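Local coordinates for vanadium-dependent haloperoxidase (Zobellia galactanivorans, PDB 4CIT), which probably uses bound vanadate to catalyse the peroxide-driven oxidation of iodide, as a bacterial vanadium-dependent iodoperoxidase, at residues Phe312-Phe325 / Val370-Phe383. Residues are numbered along the deposited sequence; the frame is centred on the assembly and turned at random. Where two conformers were deposited one is given.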
loop_
_atom_site.group_PDB
_atom_site.type_symbol
_atom_site.label_atom_id
_atom_site.label_comp_id
_atom_site.label_asym_id
_atom_site.label_seq_id
_atom_site.Cartn_x
_atom_site.Cartn_y
_atom_site.Cartn_z
ATOM N N PHE A 312 2.414 14.576 -5.362
ATOM C CA PHE A 312 2.313 14.865 -3.978
ATOM C C PHE A 312 1.379 13.902 -3.260
ATOM O O PHE A 312 1.764 13.319 -2.248
ATOM C CB PHE A 312 1.826 16.287 -3.868
ATOM C CG PHE A 312 1.336 16.708 -2.534
ATOM C CD1 PHE A 312 2.183 17.055 -1.544
ATOM C CD2 PHE A 312 -0.020 16.895 -2.337
ATOM C CE1 PHE A 312 1.692 17.496 -0.305
ATOM C CE2 PHE A 312 -0.505 17.397 -1.153
ATOM C CZ PHE A 312 0.330 17.649 -0.115
ATOM N N ALA A 313 0.210 13.731 -3.760
ATOM C CA ALA A 313 -0.718 12.895 -3.117
ATOM C C ALA A 313 -0.271 11.396 -3.078
ATOM O O ALA A 313 -0.346 10.680 -2.019
ATOM C CB ALA A 313 -2.063 13.011 -3.750
ATOM N N TYR A 314 0.197 10.913 -4.246
ATOM C CA TYR A 314 0.639 9.533 -4.310
ATOM C C TYR A 314 1.850 9.272 -3.415
ATOM O O TYR A 314 2.004 8.202 -2.827
ATOM C CB TYR A 314 0.990 9.084 -5.731
ATOM C CG TYR A 314 -0.080 9.136 -6.731
ATOM C CD1 TYR A 314 -1.374 9.392 -6.406
ATOM C CD2 TYR A 314 0.196 8.847 -8.043
ATOM C CE1 TYR A 314 -2.375 9.387 -7.391
ATOM C CE2 TYR A 314 -0.787 8.803 -9.034
ATOM C CZ TYR A 314 -2.083 9.126 -8.683
ATOM O OH TYR A 314 -3.075 9.217 -9.652
ATOM N N THR A 315 2.744 10.251 -3.301
ATOM C CA THR A 315 3.900 10.107 -2.484
ATOM C C THR A 315 3.613 10.104 -1.046
ATOM O O THR A 315 4.076 9.198 -0.301
ATOM C CB THR A 315 4.934 11.188 -2.866
ATOM O OG1 THR A 315 5.204 11.051 -4.280
ATOM C CG2 THR A 315 6.222 10.923 -2.126
ATOM N N LYS A 316 2.776 11.040 -0.598
ATOM C CA LYS A 316 2.435 11.061 0.815
ATOM C C LYS A 316 1.671 9.731 1.190
ATOM O O LYS A 316 1.970 9.150 2.252
ATOM C CB LYS A 316 1.657 12.323 1.157
ATOM C CG LYS A 316 1.644 12.633 2.630
ATOM C CD LYS A 316 0.845 13.884 3.009
ATOM C CE LYS A 316 1.291 15.165 2.404
ATOM N NZ LYS A 316 0.732 16.380 3.117
ATOM N N ALA A 317 0.800 9.281 0.340
ATOM C CA ALA A 317 0.004 8.034 0.575
ATOM C C ALA A 317 0.865 6.778 0.588
ATOM O O ALA A 317 0.771 5.923 1.524
ATOM C CB ALA A 317 -1.156 7.886 -0.369
ATOM N N SER A 318 1.774 6.683 -0.394
ATOM C CA SER A 318 2.581 5.492 -0.517
ATOM C C SER A 318 3.612 5.421 0.612
ATOM O O SER A 318 3.885 4.320 1.099
ATOM C CB SER A 318 3.149 5.304 -1.904
ATOM O OG SER A 318 4.053 6.342 -2.214
ATOM N N VAL A 319 4.243 6.531 0.973
ATOM C CA VAL A 319 5.130 6.531 2.120
ATOM C C VAL A 319 4.438 6.139 3.437
ATOM O O VAL A 319 4.888 5.264 4.176
ATOM C CB VAL A 319 5.844 7.869 2.237
ATOM C CG1 VAL A 319 6.562 7.968 3.535
ATOM C CG2 VAL A 319 6.807 8.025 1.042
ATOM N N ALA A 320 3.259 6.699 3.673
ATOM C CA ALA A 320 2.489 6.303 4.822
ATOM C C ALA A 320 2.154 4.799 4.794
ATOM O O ALA A 320 2.255 4.161 5.880
ATOM C CB ALA A 320 1.255 7.151 4.970
ATOM N N MET A 321 1.678 4.258 3.670
ATOM C CA MET A 321 1.322 2.870 3.630
ATOM C C MET A 321 2.521 1.943 3.879
ATOM O O MET A 321 2.346 0.848 4.446
ATOM C CB MET A 321 0.626 2.528 2.339
ATOM C CG MET A 321 -0.783 3.076 2.276
ATOM S SD MET A 321 -1.708 2.478 0.805
ATOM C CE MET A 321 -1.177 3.518 -0.440
ATOM N N ALA A 322 3.691 2.315 3.370
ATOM C CA ALA A 322 4.880 1.458 3.503
ATOM C C ALA A 322 5.190 1.446 5.009
ATOM O O ALA A 322 5.417 0.326 5.585
ATOM C CB ALA A 322 6.038 1.996 2.725
ATOM N N ASP A 323 5.099 2.594 5.707
ATOM C CA ASP A 323 5.334 2.603 7.169
ATOM C C ASP A 323 4.221 1.848 7.949
ATOM O O ASP A 323 4.491 1.140 8.929
ATOM C CB ASP A 323 5.617 4.020 7.705
ATOM C CG ASP A 323 7.114 4.478 7.417
ATOM O OD1 ASP A 323 7.889 3.728 6.645
ATOM O OD2 ASP A 323 7.461 5.546 8.001
ATOM N N ALA A 324 3.012 1.911 7.435
ATOM C CA ALA A 324 1.886 1.175 8.033
ATOM C C ALA A 324 2.109 -0.363 7.983
ATOM O O ALA A 324 1.870 -1.113 8.984
ATOM C CB ALA A 324 0.607 1.562 7.383
ATOM N N PHE A 325 2.634 -0.879 6.868
ATOM C CA PHE A 325 2.960 -2.292 6.769
ATOM C C PHE A 325 4.043 -2.673 7.773
ATOM O O PHE A 325 4.011 -3.775 8.296
ATOM C CB PHE A 325 3.263 -2.698 5.337
ATOM C CG PHE A 325 2.067 -3.067 4.543
ATOM C CD1 PHE A 325 1.461 -4.285 4.773
ATOM C CD2 PHE A 325 1.590 -2.231 3.544
ATOM C CE1 PHE A 325 0.351 -4.629 4.029
ATOM C CE2 PHE A 325 0.536 -2.634 2.730
ATOM C CZ PHE A 325 -0.092 -3.827 3.014
ATOM N N VAL A 370 -4.963 -1.580 9.386
ATOM C CA VAL A 370 -3.901 -0.646 9.611
ATOM C C VAL A 370 -3.655 0.198 8.331
ATOM O O VAL A 370 -3.487 1.429 8.412
ATOM C CB VAL A 370 -2.614 -1.319 10.146
ATOM C CG1 VAL A 370 -1.516 -0.270 10.300
ATOM C CG2 VAL A 370 -2.760 -2.042 11.513
ATOM N N VAL A 371 -3.527 -0.459 7.169
ATOM C CA VAL A 371 -3.146 0.206 5.920
ATOM C C VAL A 371 -4.250 1.113 5.487
ATOM O O VAL A 371 -4.011 2.245 5.140
ATOM C CB VAL A 371 -2.722 -0.777 4.818
ATOM C CG1 VAL A 371 -2.297 -0.087 3.539
ATOM C CG2 VAL A 371 -1.577 -1.649 5.365
ATOM N N SER A 372 -5.513 0.702 5.652
ATOM C CA SER A 372 -6.658 1.566 5.317
ATOM C C SER A 372 -6.774 2.726 6.230
ATOM O O SER A 372 -7.119 3.832 5.795
ATOM C CB SER A 372 -7.968 0.763 5.417
ATOM O OG SER A 372 -7.868 -0.234 4.435
ATOM N N GLY A 373 -6.498 2.518 7.514
ATOM C CA GLY A 373 -6.473 3.594 8.484
ATOM C C GLY A 373 -5.489 4.690 8.110
ATOM O O GLY A 373 -5.788 5.892 8.119
ATOM N N ALA A 374 -4.308 4.275 7.793
ATOM C CA ALA A 374 -3.250 5.205 7.408
ATOM C C ALA A 374 -3.580 5.892 6.092
ATOM O O ALA A 374 -3.385 7.161 5.979
ATOM C CB ALA A 374 -1.925 4.495 7.326
ATOM N N ALA A 375 -3.915 5.109 5.086
ATOM C CA ALA A 375 -4.183 5.684 3.791
ATOM C C ALA A 375 -5.355 6.701 3.867
ATOM O O ALA A 375 -5.347 7.734 3.183
ATOM C CB ALA A 375 -4.453 4.596 2.790
ATOM N N SER A 376 -6.428 6.333 4.540
ATOM C CA SER A 376 -7.565 7.193 4.780
ATOM C C SER A 376 -7.233 8.584 5.381
ATOM O O SER A 376 -7.761 9.676 4.981
ATOM C CB SER A 376 -8.472 6.515 5.769
ATOM O OG SER A 376 -9.717 7.192 5.786
ATOM N N VAL A 377 -6.403 8.549 6.385
ATOM C CA VAL A 377 -5.925 9.779 7.030
ATOM C C VAL A 377 -5.184 10.672 6.063
ATOM O O VAL A 377 -5.429 11.868 5.956
ATOM C CB VAL A 377 -5.083 9.478 8.281
ATOM C CG1 VAL A 377 -4.318 10.695 8.718
ATOM C CG2 VAL A 377 -6.006 9.001 9.394
ATOM N N VAL A 378 -4.253 10.092 5.314
ATOM C CA VAL A 378 -3.509 10.858 4.308
ATOM C C VAL A 378 -4.404 11.425 3.238
ATOM O O VAL A 378 -4.326 12.635 2.969
ATOM C CB VAL A 378 -2.366 10.010 3.644
ATOM C CG1 VAL A 378 -1.694 10.820 2.541
ATOM C CG2 VAL A 378 -1.377 9.639 4.710
ATOM N N LEU A 379 -5.319 10.624 2.681
ATOM C CA LEU A 379 -6.158 11.122 1.600
ATOM C C LEU A 379 -7.159 12.150 2.110
ATOM O O LEU A 379 -7.522 13.091 1.388
ATOM C CB LEU A 379 -6.879 9.947 0.877
ATOM C CG LEU A 379 -5.861 9.043 0.138
ATOM C CD1 LEU A 379 -6.619 7.860 -0.469
ATOM C CD2 LEU A 379 -5.038 9.689 -0.940
ATOM N N THR A 380 -7.621 11.933 3.338
ATOM C CA THR A 380 -8.493 12.949 3.955
ATOM C C THR A 380 -7.754 14.285 4.109
ATOM O O THR A 380 -8.298 15.352 3.860
ATOM C CB THR A 380 -9.044 12.461 5.245
ATOM O OG1 THR A 380 -9.745 11.221 4.984
ATOM C CG2 THR A 380 -9.984 13.532 5.903
ATOM N N GLU A 381 -6.503 14.240 4.489
ATOM C CA GLU A 381 -5.709 15.433 4.658
ATOM C C GLU A 381 -5.445 16.088 3.304
ATOM O O GLU A 381 -5.546 17.311 3.211
ATOM C CB GLU A 381 -4.376 15.164 5.304
ATOM C CG GLU A 381 -3.545 16.433 5.640
ATOM C CD GLU A 381 -2.699 17.027 4.496
ATOM O OE1 GLU A 381 -2.013 16.275 3.753
ATOM O OE2 GLU A 381 -2.735 18.309 4.328
ATOM N N VAL A 382 -5.190 15.313 2.273
ATOM C CA VAL A 382 -4.908 15.907 0.931
ATOM C C VAL A 382 -6.124 16.407 0.203
ATOM O O VAL A 382 -6.098 17.572 -0.333
ATOM C CB VAL A 382 -4.105 14.903 0.049
ATOM C CG1 VAL A 382 -3.989 15.326 -1.420
ATOM C CG2 VAL A 382 -2.808 14.625 0.666
ATOM N N PHE A 383 -7.202 15.620 0.158
ATOM C CA PHE A 383 -8.356 15.842 -0.681
ATOM C C PHE A 383 -9.626 16.243 0.081
ATOM O O PHE A 383 -10.590 16.706 -0.519
ATOM C CB PHE A 383 -8.677 14.630 -1.514
ATOM C CG PHE A 383 -7.639 14.283 -2.517
ATOM C CD1 PHE A 383 -7.435 15.124 -3.611
ATOM C CD2 PHE A 383 -6.895 13.130 -2.393
ATOM C CE1 PHE A 383 -6.512 14.775 -4.623
ATOM C CE2 PHE A 383 -5.903 12.834 -3.359
ATOM C CZ PHE A 383 -5.777 13.643 -4.476
#
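Val371 divides its two methyls between Phe325 and Met321: with chi1 at -179°, CG1 lies anti to the backbone N and meets the thioether chain, while CG2, anti to the carbonyl carbon, is laid on the aromatic ring. CG2 sits over the centre of one face of Phe325, 3.5 Å from the ring centroid, a CH-pi contact almost along the ring normal. The Met321 chain crosses Val371 at about a right angle; its CG is 3.7 Å from Val371 CG1, and its SD also touches Ala375 CB, with Trp292 of helix 288-302 packing against both Met321 and Ala375.

Beside Phe325, Ala324 CB and Ala374 CB meet directly at 3.9 Å. Alanines let the axes of the two segments, running roughly antiparallel, approach to 8.7 Å. In the middle Val378 forks against segment 312-325: CG2 presses on Ala320 CB (3.6 Å), whereas CG1 lies against the backbone between Lys316 and Ala317 and the start of the Lys316 chain. At the far end Val382 CG1 covers one face of the Phe383 ring of its own helix and also touches Ala313 CB, which in turn rests against Phe383 CZ; Val382 CG2 is 4.0 Å from Phe312 CE2.

Lys316 runs out past Val378, bends at chi3 (-60°), and closes a salt bridge from NZ to Glu381 OE1 at 2.8 Å, approaching from above the carboxylate plane.

Both helices belong to the PAP2-type helical core of the haloperoxidases, and the side chain of Phe325 lies about 7 Å from a bound vanadate. Apolar packing thus reaches toward the vanadate site through Phe325 and Val371, whereas the one salt bridge across lies toward the other end, at exposed Glu381, where solvent would probably weaken it.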